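Local coordinates for protein endoglucanase (Ruminococcus champanellensis, PDB 6WQV) that probably hydrolyses internal beta-1,4 bonds of cellulose and related plant polysaccharides as a broad-specificity GH5_4 endoglucanase, at residues A[116-121]-A[144-149]. Numbering follows the deposited sequence.
With GLC (alpha-D-glucopyranose), chain E; BGC (beta-D-glucopyranose), chain B.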
loop_
_atom_site.group_PDB
_atom_site.type_symbol
_atom_site.label_atom_id
_atom_site.label_comp_id
_atom_site.label_asym_id
_atom_site.label_seq_id
_atom_site.Cartn_x
_atom_site.Cartn_y
_atom_site.Cartn_z
ATOM N N LEU A 116 -1.986 3.619 6.448
ATOM C CA LEU A 116 -3.398 3.744 6.108
ATOM C C LEU A 116 -3.511 4.539 4.814
ATOM O O LEU A 116 -2.930 5.625 4.710
ATOM C CB LEU A 116 -4.118 4.490 7.234
ATOM C CG LEU A 116 -5.594 4.819 7.012
ATOM C CD1 LEU A 116 -6.371 3.516 6.913
ATOM C CD2 LEU A 116 -6.136 5.690 8.115
ATOM N N ASN A 117 -4.263 4.016 3.841
ATOM C CA ASN A 117 -4.350 4.635 2.514
ATOM C C ASN A 117 -5.801 4.840 2.082
ATOM O O ASN A 117 -6.749 4.618 2.839
ATOM C CB ASN A 117 -3.553 3.831 1.472
ATOM C CG ASN A 117 -4.290 2.596 0.964
ATOM O OD1 ASN A 117 -5.439 2.342 1.313
ATOM N ND2 ASN A 117 -3.613 1.821 0.112
ATOM N N ILE A 118 -5.954 5.344 0.851
ATOM C CA ILE A 118 -7.141 5.131 0.029
ATOM C C ILE A 118 -6.726 4.180 -1.092
ATOM O O ILE A 118 -5.605 4.275 -1.609
ATOM C CB ILE A 118 -7.777 6.432 -0.502
ATOM C CG1 ILE A 118 -6.972 7.082 -1.629
ATOM C CG2 ILE A 118 -7.965 7.451 0.622
ATOM C CD1 ILE A 118 -7.595 8.388 -2.141
ATOM N N HIS A 119 -7.603 3.228 -1.437
ATOM C CA HIS A 119 -7.170 2.086 -2.230
ATOM C C HIS A 119 -7.909 2.042 -3.558
ATOM O O HIS A 119 -7.491 2.708 -4.516
ATOM C CB HIS A 119 -7.221 0.794 -1.400
ATOM C CG HIS A 119 -6.313 -0.283 -1.907
ATOM N ND1 HIS A 119 -4.966 -0.322 -1.603
ATOM C CD2 HIS A 119 -6.553 -1.354 -2.698
ATOM C CE1 HIS A 119 -4.423 -1.377 -2.181
ATOM N NE2 HIS A 119 -5.365 -2.020 -2.850
ATOM N N HIS A 120 -8.965 1.242 -3.695
ATOM C CA HIS A 120 -9.625 1.078 -4.991
ATOM C C HIS A 120 -10.640 2.201 -5.223
ATOM O O HIS A 120 -11.858 2.005 -5.201
ATOM C CB HIS A 120 -10.302 -0.281 -5.091
ATOM C CG HIS A 120 -9.364 -1.446 -5.091
ATOM N ND1 HIS A 120 -8.238 -1.504 -5.883
ATOM C CD2 HIS A 120 -9.415 -2.627 -4.423
ATOM C CE1 HIS A 120 -7.624 -2.657 -5.695
ATOM N NE2 HIS A 120 -8.319 -3.360 -4.813
ATOM N N GLU A 121 -10.107 3.394 -5.493
ATOM C CA GLU A 121 -10.895 4.597 -5.719
ATOM C C GLU A 121 -10.982 4.964 -7.194
ATOM O O GLU A 121 -11.488 6.037 -7.529
ATOM C CB GLU A 121 -10.273 5.772 -4.961
ATOM C CG GLU A 121 -10.128 5.542 -3.461
ATOM C CD GLU A 121 -11.457 5.326 -2.743
ATOM O OE1 GLU A 121 -12.414 6.106 -2.896
ATOM O OE2 GLU A 121 -11.542 4.346 -1.979
ATOM N N THR A 144 -9.205 15.323 4.455
ATOM C CA THR A 144 -9.441 16.105 5.667
ATOM C C THR A 144 -10.127 15.249 6.725
ATOM O O THR A 144 -9.730 15.261 7.899
ATOM C CB THR A 144 -10.246 17.371 5.361
ATOM O OG1 THR A 144 -9.468 18.227 4.517
ATOM C CG2 THR A 144 -10.586 18.132 6.643
ATOM N N GLN A 145 -11.120 14.451 6.318
ATOM C CA GLN A 145 -11.843 13.604 7.268
ATOM C C GLN A 145 -10.947 12.514 7.850
ATOM O O GLN A 145 -10.990 12.242 9.055
ATOM C CB GLN A 145 -13.061 12.974 6.590
ATOM C CG GLN A 145 -14.173 13.932 6.267
ATOM C CD GLN A 145 -15.263 13.284 5.448
ATOM O OE1 GLN A 145 -16.084 12.527 5.971
ATOM N NE2 GLN A 145 -15.276 13.569 4.149
ATOM N N ILE A 146 -10.161 11.845 7.003
ATOM C CA ILE A 146 -9.291 10.782 7.499
ATOM C C ILE A 146 -8.221 11.366 8.408
ATOM O O ILE A 146 -7.968 10.857 9.508
ATOM C CB ILE A 146 -8.664 9.987 6.336
ATOM C CG1 ILE A 146 -9.762 9.347 5.482
ATOM C CG2 ILE A 146 -7.673 8.951 6.877
ATOM C CD1 ILE A 146 -9.285 8.855 4.112
ATOM N N ALA A 147 -7.605 12.465 7.981
ATOM C CA ALA A 147 -6.502 13.031 8.743
ATOM C C ALA A 147 -6.972 13.545 10.095
ATOM O O ALA A 147 -6.250 13.428 11.090
ATOM C CB ALA A 147 -5.830 14.149 7.950
ATOM N N THR A 148 -8.170 14.125 10.164
ATOM C CA THR A 148 -8.633 14.614 11.457
ATOM C C THR A 148 -8.982 13.458 12.385
ATOM O O THR A 148 -8.695 13.517 13.586
ATOM C CB THR A 148 -9.789 15.606 11.319
ATOM O OG1 THR A 148 -10.897 15.012 10.645
ATOM C CG2 THR A 148 -9.350 16.822 10.540
ATOM N N ARG A 149 -9.586 12.386 11.862
ATOM C CA ARG A 149 -9.910 11.265 12.740
ATOM C C ARG A 149 -8.647 10.669 13.352
ATOM O O ARG A 149 -8.642 10.267 14.524
ATOM C CB ARG A 149 -10.693 10.186 11.987
ATOM C CG ARG A 149 -10.900 8.897 12.790
ATOM C CD ARG A 149 -11.789 9.104 14.018
ATOM N NE ARG A 149 -13.202 9.183 13.663
ATOM C CZ ARG A 149 -14.098 8.208 13.831
ATOM N NH1 ARG A 149 -13.761 7.036 14.356
ATOM N NH2 ARG A 149 -15.350 8.419 13.456
HETATM C C1 GLC E . -1.973 -3.946 -6.748
HETATM C C2 GLC E . -3.171 -3.682 -5.857
HETATM C C3 GLC E . -3.763 -4.784 -5.088
HETATM C C4 GLC E . -3.882 -6.025 -5.941
HETATM C C5 GLC E . -2.479 -6.401 -6.356
HETATM C C6 GLC E . -2.361 -7.752 -7.041
HETATM O O1 GLC E . -0.736 -3.765 -6.196
HETATM O O2 GLC E . -2.826 -2.542 -5.013
HETATM O O3 GLC E . -5.102 -4.338 -4.657
HETATM O O4 GLC E . -4.523 -7.055 -5.182
HETATM O O5 GLC E . -1.970 -5.372 -7.295
HETATM O O6 GLC E . -3.042 -7.777 -8.218
HETATM C C2 BGC B . -5.864 -9.000 -5.287
HETATM C C3 BGC B . -6.974 -9.657 -6.041
HETATM C C4 BGC B . -8.152 -8.740 -6.246
HETATM C C5 BGC B . -7.731 -7.444 -6.904
HETATM C C6 BGC B . -8.797 -6.399 -7.008
HETATM C C1 BGC B . -5.434 -7.698 -5.950
HETATM O O2 BGC B . -4.722 -9.887 -5.188
HETATM O O3 BGC B . -7.399 -10.855 -5.298
HETATM O O4 BGC B . -9.115 -9.361 -7.177
HETATM O O5 BGC B . -6.632 -6.825 -6.111
HETATM O O6 BGC B . -8.331 -5.315 -7.819
#
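The His119 ring meets the bound alpha-D-glucopyranose with its edge. NE2 of His119 lies 3.0 Å from O3 of this sugar in a nearly straight hydrogen bond (171°), and either atom could be the donor. At another edge of the ring, ND2 of Asn117 donates to ND1 of His119 over 3.1 Å. The amide nitrogen lies in the ring plane, 1° out of it. Both ring nitrogens are thus engaged, which fixes the rotation of the imidazole. Asn117 OD1 is bound in turn by Val78 N, so the asparagine is a second-shell residue that positions His119. CD2 of His119 sits over the centre of the His120 ring, 3.3 Å above its plane. O3 of the alpha-D-glucopyranose lies obliquely to the His120 ring, 3.2 Å from CE1 of His120. O6 of the beta-D-glucopyranose is also oblique to it, 3.5 Å from CE1 of His120. Asn163 and His241 also bind the first sugar.

Behind this site, Ile146 is the one residue of 144-149 that touches 116-121. The two branches of Ile146 take different partners. CG2 of Ile146 touches CD2 of Leu116 at 3.8 Å. The longer branch ends in CD1, which reaches CG2 of Ile118 at 4.0 Å, and these two side chains cross at about a right angle. Leu116 holds CG anti to its backbone nitrogen (chi1 175°), which extends the leucine toward the helix. All three residues are buried. Leu139, Ile142 and Trp143 of the same helix also touch Ile118, and Val100 of helix 94-108 touches Leu116.

Strand 113-117, helix 129-149 and strand 157-160 form a beta-alpha-beta unit of the eight-stranded TIM barrel. The strand end and the loop start pack on the helix outside the barrel, while His119 and His120, just beyond the strand, line the glycan pocket at the C-terminal ends of the barrel strands, as in other family 5 glycoside hydrolases.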